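Local coordinates for protein glycoside hydrolase family 31 (Trueperella pyogenes, PDB 5I0F) that degrades cycloalternan as a family 31 glycoside hydrolase, probably cleaving its alpha-linked glucosyl units through a covalent glycosyl-enzyme intermediate, at residues P25-G39 against D90-D102. Sequence-based numbering, arbitrary orientation.
Sequences PIAGQSLTIGATTSG and DNGWQTSIPHLPD
Leu31 and Ile97 begin an antiparallel ladder in the all-antiparallel sheet of the 1,3-alpha-isomaltosidase-like N-terminal domain, joining strands 31-37 and 91-97, whose axes run at 158° and approach to 4.6 Å. The pairing is regular: Leu31, Ile33 and Ala35 each exchange two backbone bonds with Ile97, Thr95 and Trp93, and Thr37 N adds a longer one, 3.2 Å to Asn91 O. Between these rungs lie the non-hydrogen-bonded pairs, where Gly34 CA and Thr36 CA direct C-H groups at Trp93 O and Asn91 O.

Beyond the strands, the type II turn Ile26-Gln29 continues the pairing. Gly28 N meets a lone pair of Leu100 O at 2.7 Å, and Leu100 N returns a bond to Gln29 O. His99 ND1 donates to Gly28 O at 3.1 Å; that oxygen lies in the imidazole plane, whereas the nitrogen stands 48° out of the carbonyl plane.

Apolar contacts divide by sheet face. Leu31, Ile33 and Ile97 share one, with Ile33 CD1 against Ile97 CD1 at 4.1 Å; Ile97 touches Phe57 of the adjoining strand 54-62 and Leu31 meets Leu126 of strand 118-126, consistent with a face turned to the domain interior. Leu100 forks at the turn end: CD1 touches Leu31 CD2, while CD2 reaches Pro25 CB at 3.6 Å. On the other face Thr32 CG2, set anti to the backbone N (chi1 -59° for OG1), presses on the amide carbon of Gln94, CD, at 3.5 Å.

At the far end Thr37 OG1 lies at the edge of the Trp93 indole, near its plane, beside NE1. A water weakly links the two side chains, and Thr37 OG1 donates to Gly39 O at 2.8 Å, nearly along the C=O axis.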
loop_
_atom_site.group_PDB
_atom_site.type_symbol
_atom_site.label_atom_id
_atom_site.label_comp_id
_atom_site.label_asym_id
_atom_site.label_seq_id
_atom_site.Cartn_x
_atom_site.Cartn_y
_atom_site.Cartn_z
ATOM N N PRO A 25 21.674 -13.758 13.325
ATOM C CA PRO A 25 21.773 -14.557 14.547
ATOM C C PRO A 25 22.179 -13.745 15.789
ATOM O O PRO A 25 23.040 -12.858 15.700
ATOM C CB PRO A 25 22.849 -15.596 14.199
ATOM C CG PRO A 25 22.797 -15.697 12.712
ATOM C CD PRO A 25 22.531 -14.301 12.255
ATOM N N ILE A 26 21.534 -14.045 16.925
ATOM C CA ILE A 26 21.787 -13.361 18.190
ATOM C C ILE A 26 22.361 -14.381 19.177
ATOM O O ILE A 26 21.749 -15.416 19.433
ATOM C CB ILE A 26 20.507 -12.664 18.731
ATOM C CG1 ILE A 26 20.092 -11.558 17.748
ATOM C CG2 ILE A 26 20.747 -12.072 20.115
ATOM C CD1 ILE A 26 18.872 -10.761 18.162
ATOM N N ALA A 27 23.545 -14.073 19.712
ATOM C CA ALA A 27 24.202 -14.921 20.718
ATOM C C ALA A 27 23.295 -15.148 21.921
ATOM O O ALA A 27 22.584 -14.233 22.356
ATOM C CB ALA A 27 25.510 -14.290 21.176
ATOM N N GLY A 28 23.301 -16.374 22.440
ATOM C CA GLY A 28 22.489 -16.737 23.607
ATOM C C GLY A 28 21.023 -17.056 23.336
ATOM O O GLY A 28 20.324 -17.496 24.246
ATOM N N GLN A 29 20.549 -16.827 22.110
ATOM C CA GLN A 29 19.176 -17.151 21.710
ATOM C C GLN A 29 19.241 -18.400 20.829
ATOM O O GLN A 29 20.324 -18.812 20.429
ATOM C CB GLN A 29 18.569 -16.028 20.883
ATOM C CG GLN A 29 18.250 -14.746 21.622
ATOM C CD GLN A 29 17.359 -13.813 20.802
ATOM O OE1 GLN A 29 16.878 -14.160 19.706
ATOM N NE2 GLN A 29 17.132 -12.622 21.326
ATOM N N SER A 30 18.082 -18.983 20.521
ATOM C CA SER A 30 18.031 -20.125 19.612
ATOM C C SER A 30 18.292 -19.649 18.180
ATOM O O SER A 30 17.980 -18.500 17.830
ATOM C CB SER A 30 16.688 -20.834 19.683
ATOM O OG SER A 30 15.678 -20.014 19.121
ATOM N N LEU A 31 18.901 -20.524 17.384
ATOM C CA LEU A 31 19.109 -20.296 15.962
ATOM C C LEU A 31 18.596 -21.524 15.222
ATOM O O LEU A 31 19.108 -22.623 15.440
ATOM C CB LEU A 31 20.597 -20.098 15.654
ATOM C CG LEU A 31 20.936 -19.811 14.189
ATOM C CD1 LEU A 31 20.213 -18.555 13.706
ATOM C CD2 LEU A 31 22.436 -19.706 13.936
ATOM N N THR A 32 17.599 -21.333 14.354
ATOM C CA THR A 32 17.075 -22.389 13.486
ATOM C C THR A 32 17.770 -22.285 12.137
ATOM O O THR A 32 17.857 -21.197 11.570
ATOM C CB THR A 32 15.554 -22.244 13.293
ATOM O OG1 THR A 32 14.931 -22.304 14.572
ATOM C CG2 THR A 32 14.981 -23.343 12.430
ATOM N N ILE A 33 18.248 -23.423 11.631
ATOM C CA ILE A 33 19.007 -23.476 10.386
ATOM C C ILE A 33 18.252 -24.337 9.382
ATOM O O ILE A 33 18.047 -25.527 9.628
ATOM C CB ILE A 33 20.402 -24.087 10.623
ATOM C CG1 ILE A 33 21.169 -23.253 11.653
ATOM C CG2 ILE A 33 21.189 -24.146 9.321
ATOM C CD1 ILE A 33 22.422 -23.904 12.162
ATOM N N GLY A 34 17.883 -23.733 8.252
ATOM C CA GLY A 34 17.171 -24.399 7.162
ATOM C C GLY A 34 17.965 -24.499 5.861
ATOM O O GLY A 34 18.759 -23.620 5.537
ATOM N N ALA A 35 17.747 -25.587 5.132
ATOM C CA ALA A 35 18.287 -25.768 3.776
ATOM C C ALA A 35 17.315 -26.623 2.991
ATOM O O ALA A 35 16.556 -27.387 3.580
ATOM C CB ALA A 35 19.666 -26.420 3.823
ATOM N N THR A 36 17.317 -26.472 1.669
ATOM C CA THR A 36 16.530 -27.320 0.804
ATOM C C THR A 36 17.442 -28.066 -0.187
ATOM O O THR A 36 18.563 -27.629 -0.486
ATOM C CB THR A 36 15.470 -26.535 0.009
ATOM O OG1 THR A 36 16.119 -25.617 -0.872
ATOM C CG2 THR A 36 14.538 -25.766 0.947
ATOM N N THR A 37 16.937 -29.197 -0.657
ATOM C CA THR A 37 17.567 -29.982 -1.696
ATOM C C THR A 37 16.664 -29.989 -2.934
ATOM O O THR A 37 15.441 -30.092 -2.815
ATOM C CB THR A 37 17.823 -31.418 -1.211
ATOM O OG1 THR A 37 16.588 -32.022 -0.806
ATOM C CG2 THR A 37 18.756 -31.410 -0.014
ATOM N N SER A 38 17.285 -29.869 -4.109
ATOM C CA SER A 38 16.570 -29.855 -5.390
ATOM C C SER A 38 15.968 -31.215 -5.711
ATOM O O SER A 38 14.886 -31.301 -6.291
ATOM C CB SER A 38 17.495 -29.424 -6.538
ATOM O OG SER A 38 18.530 -30.372 -6.762
ATOM N N GLY A 39 16.686 -32.277 -5.360
ATOM C CA GLY A 39 16.177 -33.622 -5.486
ATOM C C GLY A 39 15.847 -34.211 -4.136
ATOM O O GLY A 39 16.118 -33.604 -3.095
ATOM N N ASP A 90 10.173 -28.371 -3.403
ATOM C CA ASP A 90 11.374 -28.331 -2.548
ATOM C C ASP A 90 11.221 -29.220 -1.317
ATOM O O ASP A 90 10.124 -29.419 -0.796
ATOM C CB ASP A 90 11.710 -26.901 -2.084
ATOM C CG ASP A 90 12.367 -26.051 -3.172
ATOM O OD1 ASP A 90 13.072 -26.597 -4.056
ATOM O OD2 ASP A 90 12.191 -24.813 -3.120
ATOM N N ASN A 91 12.352 -29.749 -0.877
ATOM C CA ASN A 91 12.427 -30.640 0.256
ATOM C C ASN A 91 13.219 -29.906 1.316
ATOM O O ASN A 91 14.433 -29.745 1.190
ATOM C CB ASN A 91 13.114 -31.930 -0.162
ATOM C CG ASN A 91 12.418 -32.598 -1.339
ATOM O OD1 ASN A 91 12.961 -32.656 -2.445
ATOM N ND2 ASN A 91 11.190 -33.059 -1.113
ATOM N N GLY A 92 12.510 -29.417 2.327
ATOM C CA GLY A 92 13.115 -28.697 3.426
ATOM C C GLY A 92 13.729 -29.626 4.454
ATOM O O GLY A 92 13.179 -30.688 4.753
ATOM N N TRP A 93 14.872 -29.201 4.989
ATOM C CA TRP A 93 15.550 -29.854 6.104
ATOM C C TRP A 93 15.863 -28.792 7.146
ATOM O O TRP A 93 16.091 -27.632 6.791
ATOM C CB TRP A 93 16.848 -30.477 5.604
ATOM C CG TRP A 93 16.628 -31.614 4.672
ATOM C CD1 TRP A 93 16.417 -31.551 3.313
ATOM C CD2 TRP A 93 16.626 -32.999 5.015
ATOM N NE1 TRP A 93 16.286 -32.808 2.801
ATOM C CE2 TRP A 93 16.405 -33.722 3.821
ATOM C CE3 TRP A 93 16.802 -33.706 6.216
ATOM C CZ2 TRP A 93 16.343 -35.112 3.797
ATOM C CZ3 TRP A 93 16.728 -35.096 6.190
ATOM C CH2 TRP A 93 16.496 -35.778 4.995
ATOM N N GLN A 94 15.913 -29.188 8.415
ATOM C CA GLN A 94 16.054 -28.238 9.511
ATOM C C GLN A 94 16.782 -28.829 10.716
ATOM O O GLN A 94 16.666 -30.016 11.015
ATOM C CB GLN A 94 14.671 -27.724 9.929
ATOM C CG GLN A 94 14.690 -26.583 10.920
ATOM C CD GLN A 94 13.305 -26.239 11.431
ATOM O OE1 GLN A 94 12.575 -25.483 10.800
ATOM N NE2 GLN A 94 12.942 -26.791 12.588
ATOM N N THR A 95 17.550 -27.977 11.380
ATOM C CA THR A 95 18.087 -28.253 12.700
ATOM C C THR A 95 18.051 -26.942 13.472
ATOM O O THR A 95 17.684 -25.914 12.913
ATOM C CB THR A 95 19.526 -28.829 12.618
ATOM O OG1 THR A 95 19.954 -29.253 13.916
ATOM C CG2 THR A 95 20.541 -27.806 12.045
ATOM N N SER A 96 18.421 -26.976 14.747
ATOM C CA SER A 96 18.575 -25.748 15.529
ATOM C C SER A 96 19.679 -25.845 16.577
ATOM O O SER A 96 20.152 -26.938 16.915
ATOM C CB SER A 96 17.255 -25.329 16.177
ATOM O OG SER A 96 16.752 -26.362 16.998
ATOM N N ILE A 97 20.112 -24.671 17.028
ATOM C CA ILE A 97 21.067 -24.525 18.124
ATOM C C ILE A 97 20.310 -23.746 19.196
ATOM O O ILE A 97 19.991 -22.592 18.965
ATOM C CB ILE A 97 22.327 -23.749 17.682
ATOM C CG1 ILE A 97 22.998 -24.447 16.493
ATOM C CG2 ILE A 97 23.300 -23.619 18.855
ATOM C CD1 ILE A 97 24.110 -23.647 15.836
ATOM N N PRO A 98 19.982 -24.376 20.348
ATOM C CA PRO A 98 19.114 -23.718 21.354
ATOM C C PRO A 98 19.673 -22.468 22.060
ATOM O O PRO A 98 18.884 -21.624 22.515
ATOM C CB PRO A 98 18.848 -24.832 22.379
ATOM C CG PRO A 98 19.972 -25.799 22.192
ATOM C CD PRO A 98 20.317 -25.760 20.737
ATOM N N HIS A 99 20.998 -22.359 22.164
ATOM C CA HIS A 99 21.657 -21.221 22.828
ATOM C C HIS A 99 22.954 -20.913 22.106
ATOM O O HIS A 99 23.984 -21.520 22.380
ATOM C CB HIS A 99 21.935 -21.537 24.304
ATOM C CG HIS A 99 20.710 -21.517 25.165
ATOM N ND1 HIS A 99 19.956 -20.378 25.355
ATOM C CD2 HIS A 99 20.105 -22.494 25.883
ATOM C CE1 HIS A 99 18.940 -20.653 26.156
ATOM N NE2 HIS A 99 19.007 -21.930 26.489
ATOM N N LEU A 100 22.887 -19.973 21.175
ATOM C CA LEU A 100 23.970 -19.769 20.220
ATOM C C LEU A 100 25.216 -19.213 20.899
ATOM O O LEU A 100 25.151 -18.152 21.512
ATOM C CB LEU A 100 23.519 -18.804 19.124
ATOM C CG LEU A 100 24.484 -18.610 17.953
ATOM C CD1 LEU A 100 24.604 -19.879 17.120
ATOM C CD2 LEU A 100 24.007 -17.436 17.108
ATOM N N PRO A 101 26.350 -19.927 20.810
ATOM C CA PRO A 101 27.573 -19.368 21.409
ATOM C C PRO A 101 27.960 -18.021 20.794
ATOM O O PRO A 101 27.729 -17.804 19.595
ATOM C CB PRO A 101 28.636 -20.424 21.084
ATOM C CG PRO A 101 27.880 -21.697 20.936
ATOM C CD PRO A 101 26.535 -21.324 20.376
ATOM N N ASP A 102 28.545 -17.132 21.597
ATOM C CA ASP A 102 29.043 -15.847 21.099
ATOM C C ASP A 102 30.458 -16.016 20.532
ATOM O O ASP A 102 31.411 -15.411 21.012
ATOM C CB ASP A 102 29.006 -14.780 22.215
ATOM C CG ASP A 102 29.137 -13.345 21.677
ATOM O OD1 ASP A 102 29.307 -13.145 20.463
ATOM O OD2 ASP A 102 29.061 -12.395 22.479
HETATM O O HOH W 1 14.949 -34.711 0.247
#